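Local coordinates for protein citryl-CoA lyase (Hydrogenobacter thermophilus, PDB 6HXP) that probably cleaves citryl-CoA into acetyl-CoA and oxaloacetate, as a coenzyme A-binding member of the citrate synthase family, at residues A[140-143]-A[144-148]; A[166-169]-A[170-174]. All blocks are in the same frame, centred on the assembly; numbering follows the deposited sequence.

Interaction 1. Residues A[140-143]-A[144-148]. With COA (coenzyme A), chain B.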
loop_
_atom_site.group_PDB
_atom_site.type_symbol
_atom_site.label_atom_id
_atom_site.label_comp_id
_atom_site.label_asym_id
_atom_site.label_seq_id
_atom_site.Cartn_x
_atom_site.Cartn_y
_atom_site.Cartn_z
ATOM N N ARG A 140 -9.660 25.803 -10.848
ATOM C CA ARG A 140 -9.690 26.863 -9.823
ATOM C C ARG A 140 -9.131 28.203 -10.317
ATOM O O ARG A 140 -9.596 29.260 -9.881
ATOM C CB ARG A 140 -8.923 26.440 -8.549
ATOM C CG ARG A 140 -9.651 25.472 -7.614
ATOM C CD ARG A 140 -10.830 26.092 -6.865
ATOM N NE ARG A 140 -10.430 27.206 -5.996
ATOM C CZ ARG A 140 -11.057 28.379 -5.927
ATOM N NH1 ARG A 140 -12.131 28.613 -6.673
ATOM N NH2 ARG A 140 -10.616 29.327 -5.111
ATOM N N TYR A 141 -8.105 28.166 -11.168
ATOM C CA TYR A 141 -7.436 29.360 -11.698
ATOM C C TYR A 141 -7.739 29.642 -13.167
ATOM O O TYR A 141 -7.998 30.780 -13.524
ATOM C CB TYR A 141 -5.915 29.208 -11.497
ATOM C CG TYR A 141 -5.098 30.353 -12.058
ATOM C CD1 TYR A 141 -5.143 31.616 -11.477
ATOM C CD2 TYR A 141 -4.293 30.179 -13.178
ATOM C CE1 TYR A 141 -4.379 32.670 -11.978
ATOM C CE2 TYR A 141 -3.532 31.227 -13.694
ATOM C CZ TYR A 141 -3.577 32.471 -13.088
ATOM O OH TYR A 141 -2.834 33.505 -13.604
ATOM N N TYR A 142 -7.621 28.634 -14.039
ATOM C CA TYR A 142 -7.815 28.847 -15.472
ATOM C C TYR A 142 -9.281 28.974 -15.833
ATOM O O TYR A 142 -10.032 28.015 -15.715
ATOM C CB TYR A 142 -7.184 27.702 -16.269
ATOM C CG TYR A 142 -5.684 27.647 -16.114
ATOM C CD1 TYR A 142 -4.887 28.733 -16.459
ATOM C CD2 TYR A 142 -5.054 26.501 -15.647
ATOM C CE1 TYR A 142 -3.504 28.690 -16.315
ATOM C CE2 TYR A 142 -3.674 26.473 -15.430
ATOM C CZ TYR A 142 -2.899 27.545 -15.821
ATOM O OH TYR A 142 -1.535 27.488 -15.685
ATOM N N LYS A 143 -9.686 30.173 -16.254
ATOM C CA LYS A 143 -11.071 30.465 -16.633
ATOM C C LYS A 143 -11.220 30.744 -18.121
ATOM O O LYS A 143 -12.342 30.992 -18.543
ATOM C CB LYS A 143 -11.584 31.678 -15.857
ATOM C CG LYS A 143 -11.369 31.620 -14.352
ATOM C CD LYS A 143 -12.014 30.412 -13.696
ATOM C CE LYS A 143 -11.868 30.464 -12.201
ATOM N NZ LYS A 143 -12.335 29.212 -11.566
ATOM N N ASP A 144 -10.116 30.847 -18.876
ATOM C CA ASP A 144 -10.127 31.086 -20.334
ATOM C C ASP A 144 -9.816 29.773 -21.022
ATOM O O ASP A 144 -10.578 29.287 -21.862
ATOM C CB ASP A 144 -9.079 32.170 -20.703
ATOM C CG ASP A 144 -8.984 32.560 -22.171
ATOM O OD1 ASP A 144 -9.815 32.079 -22.972
ATOM O OD2 ASP A 144 -8.057 33.336 -22.524
ATOM N N PHE A 145 -8.671 29.200 -20.678
ATOM C CA PHE A 145 -8.265 27.899 -21.204
ATOM C C PHE A 145 -7.222 27.320 -20.295
ATOM O O PHE A 145 -6.526 28.066 -19.601
ATOM C CB PHE A 145 -7.706 27.976 -22.648
ATOM C CG PHE A 145 -6.415 28.753 -22.809
ATOM C CD1 PHE A 145 -6.429 30.129 -22.971
ATOM C CD2 PHE A 145 -5.187 28.109 -22.777
ATOM C CE1 PHE A 145 -5.238 30.846 -23.103
ATOM C CE2 PHE A 145 -4.005 28.817 -22.942
ATOM C CZ PHE A 145 -4.035 30.179 -23.110
ATOM N N ASP A 146 -7.139 25.988 -20.279
ATOM C CA ASP A 146 -6.121 25.272 -19.515
ATOM C C ASP A 146 -4.927 25.140 -20.473
ATOM O O ASP A 146 -5.058 24.490 -21.497
ATOM C CB ASP A 146 -6.659 23.924 -19.059
ATOM C CG ASP A 146 -5.698 23.135 -18.214
ATOM O OD1 ASP A 146 -4.461 23.314 -18.383
ATOM O OD2 ASP A 146 -6.165 22.365 -17.362
ATOM N N PRO A 147 -3.777 25.774 -20.187
ATOM C CA PRO A 147 -2.656 25.707 -21.144
ATOM C C PRO A 147 -2.166 24.288 -21.413
ATOM O O PRO A 147 -1.641 24.002 -22.474
ATOM C CB PRO A 147 -1.568 26.570 -20.525
ATOM C CG PRO A 147 -2.019 26.960 -19.227
ATOM C CD PRO A 147 -3.439 26.594 -19.009
ATOM N N ARG A 148 -2.388 23.387 -20.470
ATOM C CA ARG A 148 -1.958 22.008 -20.635
ATOM C C ARG A 148 -2.847 21.291 -21.654
ATOM O O ARG A 148 -2.371 20.496 -22.471
ATOM C CB ARG A 148 -1.981 21.297 -19.293
ATOM C CG ARG A 148 -1.097 21.975 -18.239
ATOM C CD ARG A 148 -1.428 21.564 -16.827
ATOM N NE ARG A 148 -2.804 21.906 -16.466
ATOM C CZ ARG A 148 -3.380 21.502 -15.338
ATOM N NH1 ARG A 148 -2.684 20.811 -14.441
ATOM N NH2 ARG A 148 -4.655 21.778 -15.102
HETATM N N1A COA B . -19.637 20.853 -14.553
HETATM C C2A COA B . -20.709 21.607 -14.283
HETATM N N3A COA B . -20.795 22.690 -13.501
HETATM C C4A COA B . -19.609 22.985 -12.952
HETATM C C5A COA B . -18.419 22.296 -13.130
HETATM C C6A COA B . -18.452 21.177 -13.985
HETATM N N6A COA B . -17.378 20.441 -14.281
HETATM N N7A COA B . -17.393 22.899 -12.421
HETATM C C8A COA B . -17.971 23.927 -11.851
HETATM N N9A COA B . -19.307 24.047 -12.134
HETATM C C1B COA B . -20.215 25.128 -11.746
HETATM C C2B COA B . -19.861 25.854 -10.435
HETATM O O2B COA B . -20.651 25.350 -9.363
HETATM C C3B COA B . -20.235 27.289 -10.792
HETATM O O3B COA B . -21.671 27.450 -10.754
HETATM P P3B COA B . -22.482 28.828 -10.457
HETATM O O7A COA B . -21.552 29.956 -10.135
HETATM O O8A COA B . -23.329 29.098 -11.705
HETATM O O9A COA B . -23.435 28.496 -9.302
HETATM C C4B COA B . -19.825 27.379 -12.257
HETATM O O4B COA B . -20.219 26.096 -12.784
HETATM C C5B COA B . -18.358 27.592 -12.537
HETATM O O5B COA B . -17.813 28.597 -11.657
HETATM P P1A COA B . -16.230 28.634 -11.297
HETATM O O1A COA B . -15.961 29.643 -10.247
HETATM O O2A COA B . -15.499 28.888 -12.616
HETATM O O3A COA B . -15.816 27.177 -10.804
HETATM P P2A COA B . -15.347 26.606 -9.394
HETATM O O4A COA B . -14.261 27.442 -8.831
HETATM O O5A COA B . -16.597 26.545 -8.513
HETATM O O6A COA B . -14.899 25.052 -9.617
HETATM C CBP COA B . -13.362 23.170 -9.472
HETATM C CCP COA B . -13.507 24.684 -9.593
HETATM C CDP COA B . -11.978 22.779 -10.014
HETATM C CEP COA B . -13.433 22.800 -7.985
HETATM C CAP COA B . -14.465 22.388 -10.233
HETATM O OAP COA B . -14.807 22.967 -11.484
HETATM C C9P COA B . -14.162 20.902 -10.403
HETATM O O9P COA B . -14.372 20.116 -9.482
HETATM N N8P COA B . -13.706 20.517 -11.598
HETATM C C7P COA B . -13.526 19.117 -11.961
HETATM C C6P COA B . -14.850 18.430 -12.232
HETATM C C5P COA B . -14.723 16.925 -12.271
HETATM O O5P COA B . -13.978 16.372 -13.077
HETATM N N4P COA B . -15.490 16.257 -11.408
HETATM C C3P COA B . -15.936 14.884 -11.609
HETATM C C2P COA B . -14.846 13.847 -11.417
HETATM S S1P COA B . -14.158 14.083 -9.756
#

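Interaction 2. Residues A[166-169]-A[170-174]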
loop_
_atom_site.group_PDB
_atom_site.type_symbol
_atom_site.label_atom_id
_atom_site.label_comp_id
_atom_site.label_asym_id
_atom_site.label_seq_id
_atom_site.Cartn_x
_atom_site.Cartn_y
_atom_site.Cartn_z
ATOM N N CYS A 166 -11.772 14.357 -29.444
ATOM C CA CYS A 166 -11.175 15.660 -29.118
ATOM C C CYS A 166 -12.183 16.771 -29.415
ATOM O O CYS A 166 -12.366 17.697 -28.605
ATOM C CB CYS A 166 -9.893 15.881 -29.894
ATOM S SG CYS A 166 -8.540 14.812 -29.386
ATOM N N LYS A 167 -12.846 16.694 -30.589
ATOM C CA LYS A 167 -13.840 17.702 -31.006
ATOM C C LYS A 167 -14.993 17.774 -30.031
ATOM O O LYS A 167 -15.386 18.872 -29.623
ATOM C CB LYS A 167 -14.376 17.382 -32.412
ATOM C CG LYS A 167 -15.403 18.391 -32.923
ATOM C CD LYS A 167 -15.799 18.090 -34.342
ATOM C CE LYS A 167 -17.106 18.736 -34.796
ATOM N NZ LYS A 167 -17.271 20.108 -34.265
ATOM N N PHE A 168 -15.539 16.610 -29.657
ATOM C CA PHE A 168 -16.626 16.525 -28.679
ATOM C C PHE A 168 -16.214 17.175 -27.365
ATOM O O PHE A 168 -16.935 18.014 -26.847
ATOM C CB PHE A 168 -17.045 15.059 -28.427
ATOM C CG PHE A 168 -18.187 14.945 -27.431
ATOM C CD1 PHE A 168 -19.503 15.108 -27.839
ATOM C CD2 PHE A 168 -17.937 14.684 -26.086
ATOM C CE1 PHE A 168 -20.545 15.042 -26.919
ATOM C CE2 PHE A 168 -18.975 14.628 -25.165
ATOM C CZ PHE A 168 -20.275 14.778 -25.589
ATOM N N ALA A 169 -15.039 16.814 -26.847
ATOM C CA ALA A 169 -14.584 17.378 -25.570
ATOM C C ALA A 169 -14.479 18.905 -25.620
ATOM O O ALA A 169 -14.893 19.591 -24.685
ATOM C CB ALA A 169 -13.251 16.770 -25.170
ATOM N N GLU A 170 -13.972 19.454 -26.720
ATOM C CA GLU A 170 -13.876 20.926 -26.848
ATOM C C GLU A 170 -15.212 21.555 -27.119
ATOM O O GLU A 170 -15.494 22.654 -26.611
ATOM C CB GLU A 170 -12.845 21.287 -27.920
ATOM C CG GLU A 170 -11.453 20.857 -27.504
ATOM C CD GLU A 170 -10.335 21.686 -28.083
ATOM O OE1 GLU A 170 -10.160 21.656 -29.318
ATOM O OE2 GLU A 170 -9.712 22.451 -27.315
ATOM N N ASP A 171 -16.080 20.883 -27.903
ATOM C CA ASP A 171 -17.421 21.413 -28.157
ATOM C C ASP A 171 -18.202 21.521 -26.850
ATOM O O ASP A 171 -18.938 22.485 -26.671
ATOM C CB ASP A 171 -18.201 20.519 -29.137
ATOM C CG ASP A 171 -17.797 20.668 -30.589
ATOM O OD1 ASP A 171 -17.027 21.602 -30.899
ATOM O OD2 ASP A 171 -18.176 19.797 -31.401
ATOM N N VAL A 172 -18.045 20.557 -25.942
ATOM C CA VAL A 172 -18.732 20.593 -24.644
ATOM C C VAL A 172 -18.269 21.803 -23.825
ATOM O O VAL A 172 -19.119 22.467 -23.229
ATOM C CB VAL A 172 -18.553 19.243 -23.868
ATOM C CG1 VAL A 172 -18.887 19.384 -22.382
ATOM C CG2 VAL A 172 -19.377 18.126 -24.509
ATOM N N ALA A 173 -16.962 22.128 -23.812
ATOM C CA ALA A 173 -16.505 23.298 -23.044
ATOM C C ALA A 173 -17.160 24.572 -23.572
ATOM O O ALA A 173 -17.638 25.408 -22.797
ATOM C CB ALA A 173 -15.008 23.447 -23.133
ATOM N N GLU A 174 -17.198 24.707 -24.897
ATOM C CA GLU A 174 -17.793 25.893 -25.524
ATOM C C GLU A 174 -19.276 25.986 -25.177
ATOM O O GLU A 174 -19.774 27.079 -24.837
ATOM C CB GLU A 174 -17.570 25.821 -27.047
ATOM C CG GLU A 174 -18.171 26.961 -27.846
ATOM C CD GLU A 174 -17.726 27.033 -29.296
ATOM O OE1 GLU A 174 -17.340 25.982 -29.858
ATOM O OE2 GLU A 174 -17.796 28.140 -29.880
#

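Interaction 1. Residues A[140-143]-A[144-148]
OD1 of Asp146, whose backbone passes close to the Tyr142 ring, is gripped twice by Arg148. The side-chain NE of Arg148 lies 2.9 Å from OD1 of Asp146, nearly straight at 172°, in the guanidinium plane and on the syn lone pair. The backbone N of Arg148, also 2.9 Å from OD1 of Asp146, comes from the anti side, well out of the carboxylate plane. A side-on salt bridge is completed by Arg148 NH2, 2.8 Å from Asp146 OD2. Two nitrogens meet two oxygens, which should keep both flat groups from turning freely, and Val188 N adds a weak bond to OD2. The bond from Arg148 N is the capping bond: Asp146 is the N-cap of helix 147-158, and Pro147, the next residue, opens the helix.

The loop turns so that Pro147 meets the Tyr142 ring. Its CD sits 3.3 Å from the centroid of that ring, 10° off the normal, a close CH-pi contact over the middle of the face. On the opposite face the CD2 edge of Tyr141 comes in near the rim, so the phenol is clamped between its sequence neighbour and the helix start. With CG beside the backbone N (chi1 -65°), the Tyr142 ring is set against the start of the helix. Replacing Tyr142 with an alanine would take away the face under Pro147 CD, and would probably leave a gap there and at the Tyr141 edge. Outside, His15 of a second subunit stacks on Tyr141 and Leu25 of that subunit packs on Pro147.

Upstream, the loop reaches the coenzyme A pyrophosphate. Arg140 NH1 makes a long hydrogen bond of 3.3 Å to O4A of coenzyme A, which lies at the edge of the guanidinium, although this side chain is poorly ordered. Lys143 NZ makes a weak bond to coenzyme A O2A, while its strongest partner is His139 O.

Interaction 2. Residues A[166-169]-A[170-174]
Across 166-169 and 170-174 the backbone is regular alpha-helix, each N-H donating four residues back: Asp171 N lies 2.7 Å from Lys167 O, Val172 N bonds to Phe168 O, and the Ala173 N to Ala169 O bond is weak.

Two i to i+4 side-chain pairs ride on this frame, on different sides of the helix. On the polar side Lys167 NZ reaches Asp171 OD2 at 3.0 Å, a salt bridge on the syn lone pair. The lysine chain runs extended from CG, anti to the backbone N (chi1 -179°), and bends only at its last bond to bring NZ over. On the buried side Val172 CG2 sits over one face of the Phe168 ring, 3.8 Å from its centroid and displaced toward the rim, a CH-pi contact.

Glu170 lays its CG against Cys166 O and sends its carboxylate to Tyr162, whose OH bonds to OE1.

Within the fold, Phe168 and Val172 pack against helices 101-116 and 120-129, meeting Val114, Ile123, Phe109 and Val120, while Cys166 and Glu170 rest on Met153 of helix 147-158.

Interaction 1 is a loop that leads into helix 147-158; interaction 2 lies on the next helix, 164-180. Their centres are 15 Å apart and their nearest atoms about 7 Å, so they do not touch. They relate to coenzyme A differently. Interaction 1 supplies Arg140 and Lys143 to the pyrophosphate, by long bonds of which the lysine's is weak. Interaction 2 stands one shell back: the Val172 side chain is about 8 Å from the ligand but about 3 Å from that of Tyr137, whose OH bonds to Ala169 O and whose carbonyl binds coenzyme A. Further along that helix, Lys180 also bonds to coenzyme A.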